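Local coordinates for protein quinoline 2-oxidoreductase medium subunit (Pseudomonas putida, PDB 1T3Q) that binds FAD as the medium subunit of a quinoline-oxidising molybdenum hydroxylase, where the flavin probably serves in electron transfer, at residues L37-A41 with F42-Y46; R144-A148 with T149-K153; Y136-S140 with A141-S145; P125-M128 with A129-A133. All blocks are in the same frame, centred on the assembly; numbering follows the deposited sequence.

Interaction 1. Residues L37-A41 with F42-Y46; sequences LPLLA and FRLVY
The ring of Phe-42 leans obliquely on the end of helix 36-41, with CD1 3.5 Å from Pro-38 O and CD2 near Ala-41 C. The ring meets this backbone because CG stands beside its own N (chi1 -73°), whose N-H bonds to the same Pro-38 O at 3.1 Å. The guanidinium of Arg-43 is carried off by an extended chain: NE bonds to Lys-2 O and NH1 makes a salt bridge to Asp-129 of the large subunit. The helix closes here in a Schellman motif. Arg-43 takes positive phi (52°), and Leu-44 N reaches back to Leu-39 O at 2.9 Å in an almost straight bond of 175°, while Arg-43 N to Leu-40 O is weak. Leucines suit the flanks of this motif, since the two residues joined by this bond, five positions apart, also bring their side chains together: Leu-39 CD2 lies 3.7 Å from Leu-44 CD1, the chains crossing at about a right angle. One residue further on, Val-45 has its CB facing the helix and presses CG2 against Leu-40 CD2 at 3.5 Å. The Val-45 and Leu-40 side chains, too, meet at about a right angle. The same Leu-40 CD2 sits 3.6 Å from Val-45 O, a buried carbonyl oxygen with no hydrogen-bond partner in the model. Pro-38 O accepts a second bond, from Gln-50 of the small subunit.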
loop_
_atom_site.group_PDB
_atom_site.type_symbol
_atom_site.label_atom_id
_atom_site.label_comp_id
_atom_site.label_asym_id
_atom_site.label_seq_id
_atom_site.Cartn_x
_atom_site.Cartn_y
_atom_site.Cartn_z
ATOM N N LEU C 37 10.672 34.910 -4.901
ATOM C CA LEU C 37 10.628 33.467 -4.701
ATOM C C LEU C 37 11.140 32.719 -5.931
ATOM O O LEU C 37 11.827 31.706 -5.799
ATOM C CB LEU C 37 9.214 33.010 -4.306
ATOM C CG LEU C 37 8.670 33.591 -2.989
ATOM C CD1 LEU C 37 7.568 32.684 -2.443
ATOM C CD2 LEU C 37 9.776 33.718 -1.957
ATOM N N PRO C 38 10.805 33.195 -7.144
ATOM C CA PRO C 38 11.339 32.450 -8.287
ATOM C C PRO C 38 12.874 32.483 -8.230
ATOM O O PRO C 38 13.533 31.488 -8.526
ATOM C CB PRO C 38 10.770 33.208 -9.479
ATOM C CG PRO C 38 9.399 33.584 -8.975
ATOM C CD PRO C 38 9.716 34.094 -7.569
ATOM N N LEU C 39 13.431 33.627 -7.834
ATOM C CA LEU C 39 14.883 33.770 -7.718
ATOM C C LEU C 39 15.421 32.813 -6.666
ATOM O O LEU C 39 16.491 32.224 -6.840
ATOM C CB LEU C 39 15.268 35.203 -7.335
ATOM C CG LEU C 39 15.084 36.302 -8.382
ATOM C CD1 LEU C 39 15.468 37.647 -7.782
ATOM C CD2 LEU C 39 15.945 35.996 -9.600
ATOM N N LEU C 40 14.681 32.668 -5.569
ATOM C CA LEU C 40 15.071 31.767 -4.490
ATOM C C LEU C 40 14.985 30.322 -4.960
ATOM O O LEU C 40 15.808 29.487 -4.582
ATOM C CB LEU C 40 14.166 31.967 -3.268
ATOM C CG LEU C 40 14.427 33.215 -2.418
ATOM C CD1 LEU C 40 13.318 33.389 -1.394
ATOM C CD2 LEU C 40 15.773 33.076 -1.722
ATOM N N ALA C 41 13.977 30.030 -5.780
ATOM C CA ALA C 41 13.786 28.684 -6.310
ATOM C C ALA C 41 14.990 28.276 -7.160
ATOM O O ALA C 41 15.365 27.104 -7.198
ATOM C CB ALA C 41 12.501 28.621 -7.143
ATOM N N PHE C 42 15.590 29.251 -7.837
ATOM C CA PHE C 42 16.763 29.006 -8.673
ATOM C C PHE C 42 18.031 29.219 -7.861
ATOM O O PHE C 42 19.141 29.114 -8.385
ATOM C CB PHE C 42 16.767 29.960 -9.866
ATOM C CG PHE C 42 15.744 29.627 -10.911
ATOM C CD1 PHE C 42 15.062 30.637 -11.578
ATOM C CD2 PHE C 42 15.476 28.304 -11.245
ATOM C CE1 PHE C 42 14.126 30.331 -12.565
ATOM C CE2 PHE C 42 14.543 27.989 -12.229
ATOM C CZ PHE C 42 13.867 29.002 -12.889
ATOM N N ARG C 43 17.854 29.535 -6.584
ATOM C CA ARG C 43 18.966 29.781 -5.683
ATOM C C ARG C 43 19.931 30.802 -6.262
ATOM O O ARG C 43 21.148 30.605 -6.258
ATOM C CB ARG C 43 19.685 28.466 -5.360
ATOM C CG ARG C 43 18.754 27.458 -4.704
ATOM C CD ARG C 43 19.478 26.421 -3.868
ATOM N NE ARG C 43 18.514 25.628 -3.110
ATOM C CZ ARG C 43 18.818 24.856 -2.074
ATOM N NH1 ARG C 43 20.074 24.759 -1.651
ATOM N NH2 ARG C 43 17.858 24.187 -1.448
ATOM N N LEU C 44 19.368 31.898 -6.764
ATOM C CA LEU C 44 20.144 32.988 -7.345
ATOM C C LEU C 44 20.445 34.044 -6.283
ATOM O O LEU C 44 21.246 34.949 -6.508
ATOM C CB LEU C 44 19.385 33.618 -8.515
ATOM C CG LEU C 44 19.182 32.693 -9.719
ATOM C CD1 LEU C 44 18.344 33.390 -10.776
ATOM C CD2 LEU C 44 20.541 32.294 -10.286
ATOM N N VAL C 45 19.785 33.930 -5.135
ATOM C CA VAL C 45 20.004 34.843 -4.016
ATOM C C VAL C 45 19.972 34.008 -2.749
ATOM O O VAL C 45 19.269 32.996 -2.682
ATOM C CB VAL C 45 18.919 35.956 -3.923
ATOM C CG1 VAL C 45 18.945 36.819 -5.180
ATOM C CG2 VAL C 45 17.544 35.344 -3.720
ATOM N N TYR C 46 20.739 34.423 -1.746
ATOM C CA TYR C 46 20.800 33.687 -0.496
ATOM C C TYR C 46 20.608 34.593 0.709
ATOM O O TYR C 46 21.555 34.888 1.435
ATOM C CB TYR C 46 22.141 32.960 -0.375
ATOM C CG TYR C 46 22.407 31.968 -1.482
ATOM C CD1 TYR C 46 22.867 32.385 -2.729
ATOM C CD2 TYR C 46 22.193 30.603 -1.282
ATOM C CE1 TYR C 46 23.112 31.466 -3.755
ATOM C CE2 TYR C 46 22.432 29.676 -2.298
ATOM C CZ TYR C 46 22.891 30.114 -3.530
ATOM O OH TYR C 46 23.141 29.197 -4.528
#

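Interaction 2. Residues R144-A148 with T149-K153; sequences RSVSA and TDFMK
Val-146 points its two methyls at different neighbours as strand 142-147 runs into the single turn of helix 148-151. CG1 comes up to the edge of the Phe-151 ring, near the ring plane and 4.0 Å from CD1, the two side chains at about right angles. CG2 lies against Asp-150 CB at a close 3.4 Å. A branched residue suits this spot because it serves both partners at once. Ser-147 is the N-cap. Its OG, held between the backbone N and the carbonyl carbon (chi1 75°), accepts from Asp-150 N at 3.1 Å with an angle of 160°. Ser-147 O meanwhile takes the Phe-151 N-H at 2.9 Å, the donor lying in the carbonyl plane. In a capping box Ser-147 N would donate directly to the Asp-150 carboxylate; here a water bridges the two, accepting from Ser-147 N and donating to Asp-150 OD2 at 2.7 Å. Substituting an alanine for Ser-147 would probably leave Asp-150 N without its capping acceptor and weaken the start of the helix. An aspartate three residues on is probably favourable, its negative charge lying near the helix N-terminus. Met-152 N closes the turn on Ala-148 O at 3.2 Å. Around this junction, Ala-148 packs on Met-128 and Thr-149 on Ala-129 of helix 123-130, Val-146 touches Ile-137 of strand 134-139, and Phe-151 leans on Leu-160.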
loop_
_atom_site.group_PDB
_atom_site.type_symbol
_atom_site.label_atom_id
_atom_site.label_comp_id
_atom_site.label_asym_id
_atom_site.label_seq_id
_atom_site.Cartn_x
_atom_site.Cartn_y
_atom_site.Cartn_z
ATOM N N ARG C 144 13.395 60.147 1.925
ATOM C CA ARG C 144 13.913 60.940 0.815
ATOM C C ARG C 144 13.080 60.647 -0.430
ATOM O O ARG C 144 12.402 59.620 -0.509
ATOM C CB ARG C 144 15.378 60.590 0.539
ATOM C CG ARG C 144 15.587 59.223 -0.112
ATOM C CD ARG C 144 17.066 58.860 -0.141
ATOM N NE ARG C 144 17.316 57.550 -0.737
ATOM C CZ ARG C 144 17.443 57.328 -2.041
ATOM N NH1 ARG C 144 17.669 56.097 -2.484
ATOM N NH2 ARG C 144 17.360 58.334 -2.900
ATOM N N SER C 145 13.124 61.552 -1.400
ATOM C CA SER C 145 12.369 61.357 -2.628
ATOM C C SER C 145 13.299 61.352 -3.827
ATOM O O SER C 145 14.373 61.953 -3.802
ATOM C CB SER C 145 11.315 62.458 -2.795
ATOM O OG SER C 145 11.921 63.728 -2.957
ATOM N N VAL C 146 12.884 60.657 -4.877
ATOM C CA VAL C 146 13.669 60.576 -6.094
ATOM C C VAL C 146 12.679 60.363 -7.227
ATOM O O VAL C 146 11.647 59.720 -7.034
ATOM C CB VAL C 146 14.667 59.401 -6.025
ATOM C CG1 VAL C 146 13.923 58.097 -5.834
ATOM C CG2 VAL C 146 15.516 59.364 -7.278
ATOM N N SER C 147 12.969 60.915 -8.400
ATOM C CA SER C 147 12.058 60.751 -9.525
ATOM C C SER C 147 12.075 59.298 -9.967
ATOM O O SER C 147 13.057 58.583 -9.745
ATOM C CB SER C 147 12.470 61.641 -10.698
ATOM O OG SER C 147 13.609 61.122 -11.358
ATOM N N ALA C 148 10.983 58.868 -10.591
ATOM C CA ALA C 148 10.861 57.503 -11.080
ATOM C C ALA C 148 11.969 57.228 -12.091
ATOM O O ALA C 148 12.508 56.123 -12.147
ATOM C CB ALA C 148 9.495 57.301 -11.728
ATOM N N THR C 149 12.312 58.239 -12.885
ATOM C CA THR C 149 13.366 58.087 -13.882
ATOM C C THR C 149 14.719 57.802 -13.230
ATOM O O THR C 149 15.463 56.942 -13.700
ATOM C CB THR C 149 13.485 59.347 -14.772
ATOM O OG1 THR C 149 12.262 59.533 -15.498
ATOM C CG2 THR C 149 14.633 59.196 -15.767
ATOM N N ASP C 150 15.041 58.518 -12.154
ATOM C CA ASP C 150 16.312 58.297 -11.462
ATOM C C ASP C 150 16.291 57.005 -10.663
ATOM O O ASP C 150 17.332 56.374 -10.459
ATOM C CB ASP C 150 16.639 59.452 -10.505
ATOM C CG ASP C 150 17.199 60.667 -11.216
ATOM O OD1 ASP C 150 17.808 60.504 -12.295
ATOM O OD2 ASP C 150 17.047 61.788 -10.685
ATOM N N PHE C 151 15.106 56.622 -10.199
ATOM C CA PHE C 151 14.952 55.407 -9.410
ATOM C C PHE C 151 15.355 54.168 -10.204
ATOM O O PHE C 151 16.087 53.313 -9.701
ATOM C CB PHE C 151 13.504 55.253 -8.945
ATOM C CG PHE C 151 13.289 54.093 -8.015
ATOM C CD1 PHE C 151 13.621 54.197 -6.665
ATOM C CD2 PHE C 151 12.790 52.884 -8.492
ATOM C CE1 PHE C 151 13.462 53.111 -5.807
ATOM C CE2 PHE C 151 12.627 51.793 -7.640
ATOM C CZ PHE C 151 12.966 51.907 -6.294
ATOM N N MET C 152 14.857 54.078 -11.436
ATOM C CA MET C 152 15.137 52.952 -12.323
ATOM C C MET C 152 16.407 53.234 -13.106
ATOM O O MET C 152 16.376 53.920 -14.123
ATOM C CB MET C 152 13.969 52.745 -13.289
ATOM C CG MET C 152 14.199 51.635 -14.294
ATOM S SD MET C 152 14.485 50.076 -13.468
ATOM C CE MET C 152 14.337 48.931 -14.873
ATOM N N LYS C 153 17.521 52.692 -12.631
ATOM C CA LYS C 153 18.813 52.925 -13.264
ATOM C C LYS C 153 19.201 51.902 -14.325
ATOM O O LYS C 153 20.108 52.148 -15.126
ATOM C CB LYS C 153 19.898 52.986 -12.188
ATOM C CG LYS C 153 19.620 54.019 -11.103
ATOM C CD LYS C 153 20.720 54.042 -10.052
ATOM C CE LYS C 153 22.048 54.502 -10.636
HETATM O O HOH W 1 15.537 62.399 -8.473
#

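Interaction 3. Residues Y136-S140 with A141-S145; sequences YIASS and AGVRS
Strands 136-139 and 142-145 run antiparallel at 151° in a tight beta hairpin, Ile-137 and Arg-144 exchanging two nearly straight bonds (Ile-137 N to Arg-144 O 2.8 Å) and a type I turn joining Ser-139 to Gly-142. On one face of the sheet, Ser-145 CB sits over the Tyr-136 ring in a CH-pi contact, 4.1 Å from the centroid and 26° off the normal. Val-143 CG1 approaches the edge of the same ring, 4.1 Å from Tyr-136 CB, while its CG2 meets Ala-138 CB. On the other face Arg-144 and Ile-137 lie side by side, pointing the same way. Arg-144 CG stands between its backbone N and carbonyl carbon (chi1 72°) and the chain then runs extended to NE, which brings one face of the guanidinium to Ile-137 CD1, 3.5 Å from NH1. The arginine serves two carboxylates, NE pairing with Glu-164 and NH2 with Asp-159. A leucine in its place would probably leave both acids without their cationic mate and strip Ile-137 of the flat group it lies against. At the turn, Ser-139 OG takes a weak bond from Ala-141 N, and glycine suits position Gly-142 because at its positive phi a side chain would press on the preceding carbonyl oxygen. The hairpin lies at one side of the antiparallel sheet, 142-147 being an outermost strand within this chain. Glu-164 and Asp-159 would probably balance the arginine's charge and, with the apolar methyl over its face, fix the guanidinium's rotation.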
loop_
_atom_site.group_PDB
_atom_site.type_symbol
_atom_site.label_atom_id
_atom_site.label_comp_id
_atom_site.label_asym_id
_atom_site.label_seq_id
_atom_site.Cartn_x
_atom_site.Cartn_y
_atom_site.Cartn_z
ATOM N N TYR C 136 9.161 57.694 -2.739
ATOM C CA TYR C 136 9.530 58.122 -1.399
ATOM C C TYR C 136 10.136 56.908 -0.721
ATOM O O TYR C 136 9.483 55.876 -0.561
ATOM C CB TYR C 136 8.311 58.660 -0.654
ATOM C CG TYR C 136 7.859 59.978 -1.239
ATOM C CD1 TYR C 136 7.117 60.022 -2.420
ATOM C CD2 TYR C 136 8.255 61.188 -0.667
ATOM C CE1 TYR C 136 6.785 61.237 -3.022
ATOM C CE2 TYR C 136 7.930 62.410 -1.263
ATOM C CZ TYR C 136 7.197 62.424 -2.440
ATOM O OH TYR C 136 6.887 63.624 -3.043
ATOM N N ILE C 137 11.407 57.044 -0.353
ATOM C CA ILE C 137 12.177 55.967 0.247
ATOM C C ILE C 137 12.556 56.230 1.698
ATOM O O ILE C 137 13.111 57.282 2.020
ATOM C CB ILE C 137 13.460 55.743 -0.578
ATOM C CG1 ILE C 137 13.079 55.490 -2.043
ATOM C CG2 ILE C 137 14.257 54.585 -0.004
ATOM C CD1 ILE C 137 14.236 55.591 -3.021
ATOM N N ALA C 138 12.269 55.263 2.563
ATOM C CA ALA C 138 12.574 55.394 3.981
ATOM C C ALA C 138 13.850 54.671 4.379
ATOM O O ALA C 138 14.195 53.620 3.832
ATOM C CB ALA C 138 11.409 54.879 4.816
ATOM N N SER C 139 14.549 55.253 5.346
ATOM C CA SER C 139 15.783 54.688 5.870
ATOM C C SER C 139 15.826 55.105 7.328
ATOM O O SER C 139 14.933 55.802 7.804
ATOM C CB SER C 139 17.000 55.262 5.143
ATOM O OG SER C 139 17.145 56.643 5.420
ATOM N N SER C 140 16.862 54.679 8.034
ATOM C CA SER C 140 17.002 55.033 9.435
ATOM C C SER C 140 17.007 56.551 9.612
ATOM O O SER C 140 16.464 57.077 10.584
ATOM C CB SER C 140 18.303 54.453 9.986
ATOM O OG SER C 140 18.551 54.936 11.293
ATOM N N ALA C 141 17.616 57.246 8.654
ATOM C CA ALA C 141 17.742 58.699 8.689
ATOM C C ALA C 141 16.476 59.471 8.359
ATOM O O ALA C 141 16.387 60.662 8.648
ATOM C CB ALA C 141 18.860 59.135 7.751
ATOM N N GLY C 142 15.501 58.808 7.750
ATOM C CA GLY C 142 14.271 59.495 7.402
ATOM C C GLY C 142 13.768 59.121 6.021
ATOM O O GLY C 142 14.111 58.061 5.497
ATOM N N VAL C 143 12.966 59.998 5.425
ATOM C CA VAL C 143 12.397 59.753 4.102
ATOM C C VAL C 143 12.926 60.710 3.036
ATOM O O VAL C 143 12.905 61.931 3.213
ATOM C CB VAL C 143 10.855 59.867 4.140
ATOM C CG1 VAL C 143 10.275 59.671 2.743
ATOM C CG2 VAL C 143 10.285 58.833 5.102
ATOM N N ARG C 144 13.395 60.147 1.925
ATOM C CA ARG C 144 13.913 60.940 0.815
ATOM C C ARG C 144 13.080 60.647 -0.430
ATOM O O ARG C 144 12.402 59.620 -0.509
ATOM C CB ARG C 144 15.378 60.590 0.539
ATOM C CG ARG C 144 15.587 59.223 -0.112
ATOM C CD ARG C 144 17.066 58.860 -0.141
ATOM N NE ARG C 144 17.316 57.550 -0.737
ATOM C CZ ARG C 144 17.443 57.328 -2.041
ATOM N NH1 ARG C 144 17.669 56.097 -2.484
ATOM N NH2 ARG C 144 17.360 58.334 -2.900
ATOM N N SER C 145 13.124 61.552 -1.400
ATOM C CA SER C 145 12.369 61.357 -2.628
ATOM C C SER C 145 13.299 61.352 -3.827
ATOM O O SER C 145 14.373 61.953 -3.802
ATOM C CB SER C 145 11.315 62.458 -2.795
ATOM O OG SER C 145 11.921 63.728 -2.957
#

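Interaction 4. Residues P125-M128 with A129-A133; sequences PFLM and ATLGA
Thr-130 grips the carbonyl oxygen of Phe-126 twice within the last turn of helix 123-130. Its OG1 donates to Phe-126 O at 2.8 Å and its N at 3.1 Å, the two donors coming from opposite faces of the carbonyl plane. The hydroxyl reaches back because it stands beside the backbone N, opposite the carbonyl carbon (chi1 -62°). It also lies over one face of the Phe-126 ring, offset toward the rim and 3.5 Å from CE1. Also tightly packed is the pairing of Leu-127 and Leu-131, one turn apart, where CG of the first is 3.6 Å from CD1 of the second; branched apolar chains suit a flank that packs on Leu-93, Val-96 and Ile-92 of helix 92-97. Between the two segments Met-128 touches more lightly: it bends so that CE stops 4.3 Å from Leu-131 CD1, its CB is 4.2 Å from Ala-133 CB, and it packs outside on Val-169 and Ile-171. The solvent side is Gly-132, whose positive phi (62°) ends the helix in a Schellman motif: Gly-132 N bonds to Ala-129 O, and Ala-133 N to Met-128 O at 2.9 Å and 173°. Glycine tolerates these backbone angles readily, and a small alanine then turns back toward Met-128, beside the same two residues. Threonine thus brings a polar hydroxyl into a buried, mainly apolar setting at little cost, since the helix's own Phe-126 carbonyl accepts its hydrogen bond.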
loop_
_atom_site.group_PDB
_atom_site.type_symbol
_atom_site.label_atom_id
_atom_site.label_comp_id
_atom_site.label_asym_id
_atom_site.label_seq_id
_atom_site.Cartn_x
_atom_site.Cartn_y
_atom_site.Cartn_z
ATOM N N PRO C 125 8.005 49.949 -13.823
ATOM C CA PRO C 125 9.163 50.851 -13.828
ATOM C C PRO C 125 9.092 51.795 -15.025
ATOM O O PRO C 125 9.411 52.978 -14.918
ATOM C CB PRO C 125 10.351 49.895 -13.919
ATOM C CG PRO C 125 9.851 48.679 -13.185
ATOM C CD PRO C 125 8.429 48.543 -13.712
ATOM N N PHE C 126 8.671 51.256 -16.167
ATOM C CA PHE C 126 8.546 52.039 -17.386
ATOM C C PHE C 126 7.462 53.103 -17.261
ATOM O O PHE C 126 7.673 54.261 -17.623
ATOM C CB PHE C 126 8.206 51.131 -18.577
ATOM C CG PHE C 126 7.640 51.874 -19.760
ATOM C CD1 PHE C 126 8.460 52.658 -20.569
ATOM C CD2 PHE C 126 6.278 51.825 -20.039
ATOM C CE1 PHE C 126 7.928 53.384 -21.639
ATOM C CE2 PHE C 126 5.735 52.547 -21.105
ATOM C CZ PHE C 126 6.562 53.329 -21.906
ATOM N N LEU C 127 6.300 52.705 -16.758
ATOM C CA LEU C 127 5.177 53.629 -16.623
ATOM C C LEU C 127 5.408 54.750 -15.614
ATOM O O LEU C 127 5.157 55.922 -15.906
ATOM C CB LEU C 127 3.906 52.867 -16.247
ATOM C CG LEU C 127 2.629 53.712 -16.235
ATOM C CD1 LEU C 127 2.336 54.225 -17.644
ATOM C CD2 LEU C 127 1.466 52.875 -15.723
ATOM N N MET C 128 5.875 54.397 -14.423
ATOM C CA MET C 128 6.116 55.410 -13.401
ATOM C C MET C 128 7.090 56.479 -13.890
ATOM O O MET C 128 6.877 57.669 -13.659
ATOM C CB MET C 128 6.641 54.760 -12.120
ATOM C CG MET C 128 5.644 53.829 -11.450
ATOM S SD MET C 128 4.048 54.620 -11.099
ATOM C CE MET C 128 3.038 54.026 -12.483
ATOM N N ALA C 129 8.152 56.056 -14.569
ATOM C CA ALA C 129 9.135 57.000 -15.089
ATOM C C ALA C 129 8.481 57.900 -16.124
ATOM O O ALA C 129 8.655 59.119 -16.105
ATOM C CB ALA C 129 10.313 56.251 -15.719
ATOM N N THR C 130 7.718 57.284 -17.020
ATOM C CA THR C 130 7.031 57.994 -18.085
ATOM C C THR C 130 5.995 58.991 -17.564
ATOM O O THR C 130 5.806 60.064 -18.142
ATOM C CB THR C 130 6.349 56.986 -19.037
ATOM O OG1 THR C 130 7.353 56.159 -19.641
ATOM C CG2 THR C 130 5.579 57.703 -20.124
ATOM N N LEU C 131 5.325 58.637 -16.475
ATOM C CA LEU C 131 4.316 59.514 -15.895
ATOM C C LEU C 131 4.932 60.539 -14.953
ATOM O O LEU C 131 4.221 61.322 -14.324
ATOM C CB LEU C 131 3.268 58.687 -15.149
ATOM C CG LEU C 131 2.423 57.792 -16.054
ATOM C CD1 LEU C 131 1.462 56.979 -15.211
ATOM C CD2 LEU C 131 1.671 58.653 -17.063
ATOM N N GLY C 132 6.256 60.529 -14.857
ATOM C CA GLY C 132 6.947 61.469 -13.992
ATOM C C GLY C 132 6.588 61.330 -12.525
ATOM O O GLY C 132 6.392 62.324 -11.829
ATOM N N ALA C 133 6.512 60.097 -12.042
ATOM C CA ALA C 133 6.175 59.870 -10.647
ATOM C C ALA C 133 7.384 60.098 -9.744
ATOM O O ALA C 133 8.521 60.191 -10.211
ATOM C CB ALA C 133 5.641 58.456 -10.460
#

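Overall arrangement
Interactions 2, 3 and 4 form one connected region of the FAD-binding part, whereas interaction 1 stands apart, its centre 26 to 28 Å from theirs. Interaction 4 leads through Ala-133 into strand 134-139, whose hairpin is interaction 3, and strand 142-147 returns to interaction 2. There Ala-148 N probably bonds to Ala-133 O at 2.8 Å, tying interactions 2 and 4 together, while Phe-151 CE1 packs on Ile-137 CD1 at 3.8 Å to link interactions 2 and 3. All four lie near the bound FAD: between nearest atoms, the side chain of Pro-38 in interaction 1 is about 5 Å from it, Phe-151 in interaction 2 about 7 Å, Ile-137 in interaction 3 about 7 Å and Pro-125 in interaction 4 about 6 Å.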